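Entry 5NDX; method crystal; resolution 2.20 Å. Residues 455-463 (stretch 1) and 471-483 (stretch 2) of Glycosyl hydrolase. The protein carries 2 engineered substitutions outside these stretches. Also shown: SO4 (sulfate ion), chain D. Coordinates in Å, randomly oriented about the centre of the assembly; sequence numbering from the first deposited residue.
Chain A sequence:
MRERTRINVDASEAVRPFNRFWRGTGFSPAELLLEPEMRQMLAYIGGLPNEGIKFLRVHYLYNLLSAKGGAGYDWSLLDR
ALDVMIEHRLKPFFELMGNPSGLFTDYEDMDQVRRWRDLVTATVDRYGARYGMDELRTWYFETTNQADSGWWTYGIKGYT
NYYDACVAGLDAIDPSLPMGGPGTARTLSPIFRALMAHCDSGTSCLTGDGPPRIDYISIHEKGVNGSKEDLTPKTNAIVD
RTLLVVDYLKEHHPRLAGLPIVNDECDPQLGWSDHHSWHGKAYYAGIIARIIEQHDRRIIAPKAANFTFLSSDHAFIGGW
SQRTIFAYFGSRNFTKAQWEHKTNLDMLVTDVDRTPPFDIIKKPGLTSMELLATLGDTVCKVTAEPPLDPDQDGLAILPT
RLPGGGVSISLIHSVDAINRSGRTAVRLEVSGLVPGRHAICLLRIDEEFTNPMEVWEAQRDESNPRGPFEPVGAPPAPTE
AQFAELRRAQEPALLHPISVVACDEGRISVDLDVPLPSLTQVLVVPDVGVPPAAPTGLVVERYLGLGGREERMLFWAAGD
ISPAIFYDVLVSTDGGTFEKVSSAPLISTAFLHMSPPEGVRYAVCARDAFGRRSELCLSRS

Stretch 1 (455-463) VWEAQRDES
Stretch 2 (471-483) PVGAPPAPTEAQF

Stretch 1 enters in a helix that begins earlier in the chain and includes V455 to E457; Q459, R460 and D461 are extended (psi 132°, 130° and 113°). Stretch 2 is irregular from P471 to T479 and becomes helical at E480. The nearest CA pairs are E457 with A474 at 4.3 Å, R460 with G473 at 4.5 Å and D461 with P475 at 4.4 Å. Together the two stretches bury 721 Å².

P471 makes a light contact, its CB lying 4.0 Å from R460 CD. R460 is t at chi1 and chi2.

V472 is extended (phi/psi -123/168) with chi1 m. Its O accepts from D461 N at 2.8 Å, and the angle of 177° makes this bond almost straight. R460 CA also approaches V472 O at 3.5 Å. Water 1 accepts from V472 N at 3.0 Å and lies 2.7 Å from D461 O, so it joins the two backbones beside the direct bond.

G473 (-109/-167) passes close to the carbonyls of stretch 1. Its CA is 3.0 Å from Q459 O, a CA-H...O contact. A CB here would clash with E457 O, at 2.2 Å. Water 3 lies within hydrogen-bonding distance of G473 O (3.0 Å) and D461 OD2 (2.7 Å), and links them.

A474 has positive phi (57/54). Its N gives a weak hydrogen bond to W456 O at 3.2 Å. Its CB sits over the face of the W456 six-membered ring, 3.6 Å from the centroid and 9° off the normal. W456 has chi1 t and chi2 64°, which brings the indole to stretch 2 although its CA-to-CB bond points sideways.

P475 (-59/128) puts its O near the plane of that ring, where W456 NE1 donates to it at 2.7 Å. P475 CD lies 3.4 Å from Q459 O. P476 CD is 3.5 Å from D461 OD2; D461 has chi1 t. Water 2 bridges D461 OD1 and A477 N. P478 CG stands at the indole edge, 4.3 Å from W456 NE1.

T479 (chi1 p) caps the helix: Q482 N donates to T479 OG1 at 3.1 Å. Q482 OE1 in turn accepts from T479 N at 2.9 Å. T479 CG2 is 3.4 Å from E462 OE1, and water 5 bridges E462 OE2 and T479 OG1. E480 N donates to a sulfate ion, to O2 at 3.1 Å and O3 at 3.2 Å.

Q482 (chi1 m, chi2 t) points toward stretch 1. Its NE2 donates to R460 O at 2.8 Å. Q459, also m and t, answers with NE2 donating to Q482 O at 3.0 Å.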

# COMPACT_ATOMS: atom_id res chain seq x y z
N VAL A 455 6.28 -1.23 -21.91
CA VAL A 455 7.57 -1.71 -22.35
C VAL A 455 7.46 -3.19 -22.76
O VAL A 455 7.98 -3.59 -23.77
CB VAL A 455 8.63 -1.48 -21.26
CG1 VAL A 455 9.92 -2.18 -21.65
CG2 VAL A 455 8.89 0.01 -21.10
N TRP A 456 6.84 -3.99 -21.89
CA TRP A 456 6.62 -5.39 -22.14
C TRP A 456 5.82 -5.66 -23.42
O TRP A 456 6.19 -6.56 -24.20
CB TRP A 456 5.87 -5.98 -20.96
CG TRP A 456 5.49 -7.45 -21.08
CD1 TRP A 456 6.34 -8.52 -21.16
CD2 TRP A 456 4.16 -7.98 -21.09
NE1 TRP A 456 5.62 -9.68 -21.20
CE2 TRP A 456 4.28 -9.38 -21.15
CE3 TRP A 456 2.89 -7.41 -21.05
CZ2 TRP A 456 3.16 -10.23 -21.19
CZ3 TRP A 456 1.77 -8.25 -21.08
CH2 TRP A 456 1.92 -9.65 -21.13
N GLU A 457 4.75 -4.90 -23.64
CA GLU A 457 3.93 -5.08 -24.83
C GLU A 457 4.75 -4.81 -26.08
O GLU A 457 4.50 -5.39 -27.11
CB GLU A 457 2.69 -4.16 -24.83
CG GLU A 457 1.61 -4.62 -23.88
CD GLU A 457 0.35 -3.75 -23.88
OE1 GLU A 457 -0.04 -3.15 -24.92
OE2 GLU A 457 -0.26 -3.68 -22.80
N ALA A 458 5.72 -3.91 -26.00
CA ALA A 458 6.57 -3.59 -27.18
C ALA A 458 7.76 -4.56 -27.29
O ALA A 458 8.49 -4.48 -28.26
CB ALA A 458 7.06 -2.13 -27.15
N GLN A 459 7.98 -5.46 -26.34
CA GLN A 459 9.10 -6.39 -26.44
C GLN A 459 8.74 -7.52 -27.43
O GLN A 459 7.66 -8.11 -27.31
CB GLN A 459 9.44 -6.99 -25.09
CG GLN A 459 10.21 -6.06 -24.18
CD GLN A 459 10.41 -6.61 -22.78
OE1 GLN A 459 9.70 -7.49 -22.32
NE2 GLN A 459 11.35 -6.05 -22.09
N ARG A 460 9.63 -7.83 -28.37
CA ARG A 460 9.37 -8.94 -29.32
C ARG A 460 9.51 -10.26 -28.60
O ARG A 460 10.47 -10.47 -27.85
CB ARG A 460 10.27 -8.89 -30.55
CG ARG A 460 9.94 -9.90 -31.69
CD ARG A 460 10.84 -9.68 -32.91
NE ARG A 460 12.27 -9.74 -32.51
CZ ARG A 460 13.11 -8.70 -32.28
NH1 ARG A 460 12.74 -7.42 -32.41
NH2 ARG A 460 14.38 -8.95 -31.91
N ASP A 461 8.51 -11.13 -28.76
CA ASP A 461 8.54 -12.44 -28.16
C ASP A 461 9.48 -13.26 -29.01
O ASP A 461 9.21 -13.51 -30.20
CB ASP A 461 7.15 -13.05 -28.13
CG ASP A 461 7.10 -14.38 -27.47
OD1 ASP A 461 8.17 -14.99 -27.24
OD2 ASP A 461 5.95 -14.84 -27.23
N GLU A 462 10.60 -13.63 -28.43
CA GLU A 462 11.65 -14.31 -29.20
C GLU A 462 11.33 -15.78 -29.48
O GLU A 462 11.92 -16.34 -30.38
CB GLU A 462 13.03 -14.16 -28.54
CG GLU A 462 13.60 -12.76 -28.80
CD GLU A 462 14.89 -12.50 -28.03
OE1 GLU A 462 15.57 -13.47 -27.63
OE2 GLU A 462 15.22 -11.32 -27.82
N SER A 463 10.39 -16.36 -28.73
CA SER A 463 9.91 -17.69 -29.03
C SER A 463 9.14 -17.77 -30.37
O SER A 463 8.78 -18.85 -30.78
CB SER A 463 9.08 -18.25 -27.88
OG SER A 463 7.84 -17.59 -27.72
N PRO A 471 5.94 -11.30 -36.20
CA PRO A 471 6.44 -11.02 -34.85
C PRO A 471 5.31 -10.52 -33.90
O PRO A 471 4.45 -9.76 -34.33
CB PRO A 471 7.51 -9.96 -35.09
CG PRO A 471 7.20 -9.33 -36.41
CD PRO A 471 6.37 -10.31 -37.20
N VAL A 472 5.28 -11.02 -32.67
CA VAL A 472 4.34 -10.54 -31.65
C VAL A 472 5.12 -10.05 -30.44
O VAL A 472 6.33 -10.32 -30.31
CB VAL A 472 3.34 -11.63 -31.20
CG1 VAL A 472 2.59 -12.24 -32.39
CG2 VAL A 472 3.99 -12.74 -30.38
N GLY A 473 4.40 -9.36 -29.56
CA GLY A 473 4.96 -8.73 -28.39
C GLY A 473 4.56 -9.44 -27.14
O GLY A 473 4.10 -10.55 -27.20
N ALA A 474 4.79 -8.83 -25.98
CA ALA A 474 4.28 -9.33 -24.74
C ALA A 474 4.74 -10.78 -24.41
O ALA A 474 3.91 -11.65 -24.13
CB ALA A 474 2.75 -9.21 -24.74
N PRO A 475 6.05 -11.03 -24.44
CA PRO A 475 6.52 -12.39 -24.21
C PRO A 475 6.09 -12.93 -22.86
O PRO A 475 6.27 -12.26 -21.84
CB PRO A 475 8.05 -12.27 -24.28
CG PRO A 475 8.32 -10.84 -24.06
CD PRO A 475 7.16 -10.10 -24.65
N PRO A 476 5.46 -14.12 -22.85
CA PRO A 476 5.13 -14.68 -21.56
C PRO A 476 6.32 -15.20 -20.79
O PRO A 476 6.25 -15.24 -19.60
CB PRO A 476 4.10 -15.79 -21.87
CG PRO A 476 4.05 -15.93 -23.34
CD PRO A 476 4.62 -14.68 -23.95
N ALA A 477 7.44 -15.51 -21.46
CA ALA A 477 8.69 -15.82 -20.78
C ALA A 477 9.81 -14.92 -21.29
O ALA A 477 10.62 -15.32 -22.12
CB ALA A 477 9.03 -17.30 -21.00
N PRO A 478 9.89 -13.68 -20.75
CA PRO A 478 10.89 -12.77 -21.29
C PRO A 478 12.30 -13.32 -21.10
O PRO A 478 12.53 -14.11 -20.16
CB PRO A 478 10.71 -11.53 -20.41
CG PRO A 478 9.25 -11.57 -20.02
CD PRO A 478 8.98 -13.02 -19.81
N THR A 479 13.22 -12.86 -21.95
CA THR A 479 14.63 -13.20 -21.78
C THR A 479 15.18 -12.43 -20.59
O THR A 479 14.55 -11.49 -20.08
CB THR A 479 15.47 -12.85 -23.00
OG1 THR A 479 15.42 -11.42 -23.22
CG2 THR A 479 14.95 -13.59 -24.32
N GLU A 480 16.38 -12.81 -20.14
CA GLU A 480 17.04 -12.06 -19.10
C GLU A 480 17.16 -10.59 -19.48
O GLU A 480 16.82 -9.73 -18.67
CB GLU A 480 18.42 -12.65 -18.77
CG GLU A 480 19.13 -11.84 -17.69
CD GLU A 480 20.48 -12.44 -17.21
OE1 GLU A 480 20.89 -13.50 -17.71
OE2 GLU A 480 21.10 -11.82 -16.32
N ALA A 481 17.65 -10.30 -20.67
CA ALA A 481 17.76 -8.90 -21.12
C ALA A 481 16.40 -8.17 -21.09
O ALA A 481 16.34 -7.00 -20.76
CB ALA A 481 18.38 -8.80 -22.51
N GLN A 482 15.33 -8.86 -21.45
CA GLN A 482 13.97 -8.28 -21.42
C GLN A 482 13.49 -7.95 -20.01
O GLN A 482 12.98 -6.86 -19.75
CB GLN A 482 12.98 -9.19 -22.15
CG GLN A 482 13.16 -9.08 -23.64
CD GLN A 482 12.39 -10.12 -24.44
OE1 GLN A 482 12.03 -11.18 -23.94
NE2 GLN A 482 12.06 -9.76 -25.69
N PHE A 483 13.77 -8.86 -19.10
CA PHE A 483 13.54 -8.61 -17.70
C PHE A 483 14.35 -7.42 -17.14
O PHE A 483 13.81 -6.65 -16.33
CB PHE A 483 13.79 -9.84 -16.85
CG PHE A 483 12.61 -10.78 -16.76
CD1 PHE A 483 11.39 -10.34 -16.30
CD2 PHE A 483 12.75 -12.14 -17.06
CE1 PHE A 483 10.31 -11.20 -16.18
CE2 PHE A 483 11.69 -13.01 -16.93
CZ PHE A 483 10.45 -12.54 -16.52
S SO4 D . 18.04 -15.73 -21.76
O1 SO4 D . 17.74 -15.91 -23.21
O2 SO4 D . 18.62 -14.39 -21.56
O3 SO4 D . 16.82 -15.89 -20.93
O4 SO4 D . 19.04 -16.75 -21.33
O HOH W 1 7.56 -12.89 -32.22
O HOH W 2 8.08 -15.77 -24.51
O HOH W 3 3.59 -13.47 -27.01
O HOH W 4 11.18 -13.07 -25.80
O HOH W 5 16.27 -10.52 -25.51